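PDB 3LIU: putative cell adhesion protein from Parabacteroides distasonis, which probably serves as a fimbrial (pilus) subunit of the FimA/Mfa1 family, with a likely part in cell adhesion. Local coordinates for residues Y60-T65 / K72-Q77. Residues are numbered along the deposited sequence; the frame is centred on the assembly and turned at random.
Sequences YTKDAT and KDVGPQ
Strands 60-63 and 72-77 splay apart, their short axes 125° from one another and 7.1 Å apart at closest approach, and within these segments the backbones pair only at T65 and D73, an antiparallel hydrogen-bonded pair. There T65 N gives a nearly straight bond to D73 O (2.9 Å), and D73 N returns one to a lone pair of T65 O. T65 OG1, set between its own backbone N and carbonyl carbon, also donates to D73 O, but from above the carbonyl plane, so that oxygen is gripped twice. Two residues along each strand, water 2 bridges D63 O and G75 N where the strands have begun to part. The two segments belong to a beta hairpin, strands 57-66 and 71-80, in the FimA-family region; T65 and D73 pair near its turn, and the strands part toward Y60 and Q77. The first strand pairs onward with 45-52 and the second with 16-24, and side chains bridge the widening gap. Y60 reaches across it: Q77 CG sits over the ring centre in a CH-pi contact, 3.5 Å from the centroid, with the Q77 amide stacked 18° from the ring plane. V74 CG2 meets the ring edge at CE2 (3.6 Å), and Y60 OH is linked through water 1 to G75 O. An alanine here would lack the ring and hydroxyl, and would probably loosen the Q77 side chain and V74 CG2 and disturb water 1 beside G75 O. K62, extended beyond CG, crosses V74 CG2 with its methylenes at about a right angle. Its NZ then donates to a lone pair of Q77 OE1 (2.6 Å), which helps fix the amide's rotation over the tyrosine, and more weakly to G75 O.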
loop_
_atom_site.group_PDB
_atom_site.type_symbol
_atom_site.label_atom_id
_atom_site.label_comp_id
_atom_site.label_asym_id
_atom_site.label_seq_id
_atom_site.Cartn_x
_atom_site.Cartn_y
_atom_site.Cartn_z
ATOM N N TYR A 60 20.687 -12.230 -4.116
ATOM C CA TYR A 60 21.314 -11.308 -5.044
ATOM C C TYR A 60 20.315 -10.347 -5.630
ATOM O O TYR A 60 19.110 -10.622 -5.661
ATOM C CB TYR A 60 22.004 -12.052 -6.187
ATOM C CG TYR A 60 21.095 -12.990 -6.933
ATOM C CD1 TYR A 60 20.797 -14.239 -6.414
ATOM C CD2 TYR A 60 20.547 -12.648 -8.164
ATOM C CE1 TYR A 60 19.973 -15.140 -7.106
ATOM C CE2 TYR A 60 19.709 -13.549 -8.861
ATOM C CZ TYR A 60 19.423 -14.782 -8.294
ATOM O OH TYR A 60 18.620 -15.690 -8.917
ATOM N N THR A 61 20.828 -9.236 -6.144
ATOM C CA THR A 61 20.001 -8.203 -6.791
ATOM C C THR A 61 20.611 -7.836 -8.137
ATOM O O THR A 61 21.818 -7.612 -8.234
ATOM C CB THR A 61 19.845 -6.922 -5.937
ATOM O OG1 THR A 61 19.174 -7.227 -4.714
ATOM C CG2 THR A 61 18.971 -5.833 -6.685
ATOM N N LYS A 62 19.777 -7.797 -9.159
ATOM C CA LYS A 62 20.174 -7.448 -10.512
ATOM C C LYS A 62 19.110 -6.572 -11.131
ATOM O O LYS A 62 17.957 -6.496 -10.668
ATOM C CB LYS A 62 20.354 -8.693 -11.398
ATOM C CG LYS A 62 21.432 -9.657 -10.852
ATOM C CD LYS A 62 21.725 -10.845 -11.729
ATOM C CE LYS A 62 23.042 -11.521 -11.263
ATOM N NZ LYS A 62 23.085 -12.950 -11.653
ATOM N N ASP A 63 19.518 -5.862 -12.163
ATOM C CA ASP A 63 18.571 -5.069 -12.943
ATOM C C ASP A 63 17.741 -6.054 -13.722
ATOM O O ASP A 63 18.263 -7.102 -14.208
ATOM C CB ASP A 63 19.308 -4.078 -13.869
ATOM C CG ASP A 63 19.889 -2.909 -13.104
ATOM O OD1 ASP A 63 19.545 -2.712 -11.921
ATOM O OD2 ASP A 63 20.700 -2.175 -13.675
ATOM N N ALA A 64 16.449 -5.753 -13.807
ATOM C CA ALA A 64 15.513 -6.600 -14.537
ATOM C C ALA A 64 15.744 -6.344 -16.035
ATOM O O ALA A 64 15.809 -5.199 -16.447
ATOM C CB ALA A 64 14.071 -6.282 -14.139
ATOM N N THR A 65 15.932 -7.409 -16.812
ATOM C CA THR A 65 16.128 -7.259 -18.251
ATOM C C THR A 65 14.778 -7.411 -18.974
ATOM O O THR A 65 13.992 -8.316 -18.705
ATOM C CB THR A 65 17.185 -8.232 -18.809
ATOM O OG1 THR A 65 16.859 -9.565 -18.427
ATOM C CG2 THR A 65 18.594 -7.887 -18.275
ATOM N N LYS A 72 10.037 -9.967 -17.614
ATOM C CA LYS A 72 11.392 -9.492 -17.359
ATOM C C LYS A 72 12.163 -10.584 -16.670
ATOM O O LYS A 72 11.570 -11.382 -15.955
ATOM C CB LYS A 72 11.359 -8.249 -16.496
ATOM C CG LYS A 72 10.596 -7.100 -17.132
ATOM C CD LYS A 72 10.941 -5.811 -16.471
ATOM C CE LYS A 72 11.423 -4.807 -17.466
ATOM N NZ LYS A 72 11.834 -3.575 -16.749
ATOM N N ASP A 73 13.478 -10.608 -16.889
ATOM C CA ASP A 73 14.343 -11.712 -16.453
ATOM C C ASP A 73 15.428 -11.207 -15.523
ATOM O O ASP A 73 15.841 -10.038 -15.611
ATOM C CB ASP A 73 15.023 -12.356 -17.697
ATOM C CG ASP A 73 13.996 -12.908 -18.698
ATOM O OD1 ASP A 73 12.995 -13.511 -18.237
ATOM O OD2 ASP A 73 14.139 -12.700 -19.925
ATOM N N VAL A 74 15.898 -12.098 -14.654
ATOM C CA VAL A 74 17.151 -11.891 -13.924
ATOM C C VAL A 74 18.109 -12.955 -14.426
ATOM O O VAL A 74 17.803 -14.140 -14.370
ATOM C CB VAL A 74 16.965 -11.966 -12.385
ATOM C CG1 VAL A 74 16.384 -13.299 -11.965
ATOM C CG2 VAL A 74 18.279 -11.713 -11.671
ATOM N N GLY A 75 19.270 -12.523 -14.923
ATOM C CA GLY A 75 20.215 -13.364 -15.665
ATOM C C GLY A 75 20.791 -14.446 -14.802
ATOM O O GLY A 75 20.652 -14.385 -13.579
ATOM N N PRO A 76 21.437 -15.443 -15.426
ATOM C CA PRO A 76 21.877 -16.591 -14.660
ATOM C C PRO A 76 22.697 -16.182 -13.472
ATOM O O PRO A 76 23.511 -15.285 -13.577
ATOM C CB PRO A 76 22.721 -17.372 -15.661
ATOM C CG PRO A 76 22.036 -17.142 -16.925
ATOM C CD PRO A 76 21.676 -15.655 -16.864
ATOM N N GLN A 77 22.473 -16.844 -12.348
ATOM C CA GLN A 77 23.231 -16.593 -11.144
ATOM C C GLN A 77 23.650 -17.926 -10.589
ATOM O O GLN A 77 22.873 -18.866 -10.620
ATOM C CB GLN A 77 22.350 -15.886 -10.134
ATOM C CG GLN A 77 22.928 -15.788 -8.737
ATOM C CD GLN A 77 24.023 -14.766 -8.641
ATOM O OE1 GLN A 77 24.109 -13.839 -9.459
ATOM N NE2 GLN A 77 24.876 -14.926 -7.632
HETATM O O HOH W 1 18.788 -15.484 -11.687
HETATM O O HOH W 2 19.287 -9.304 -15.267
#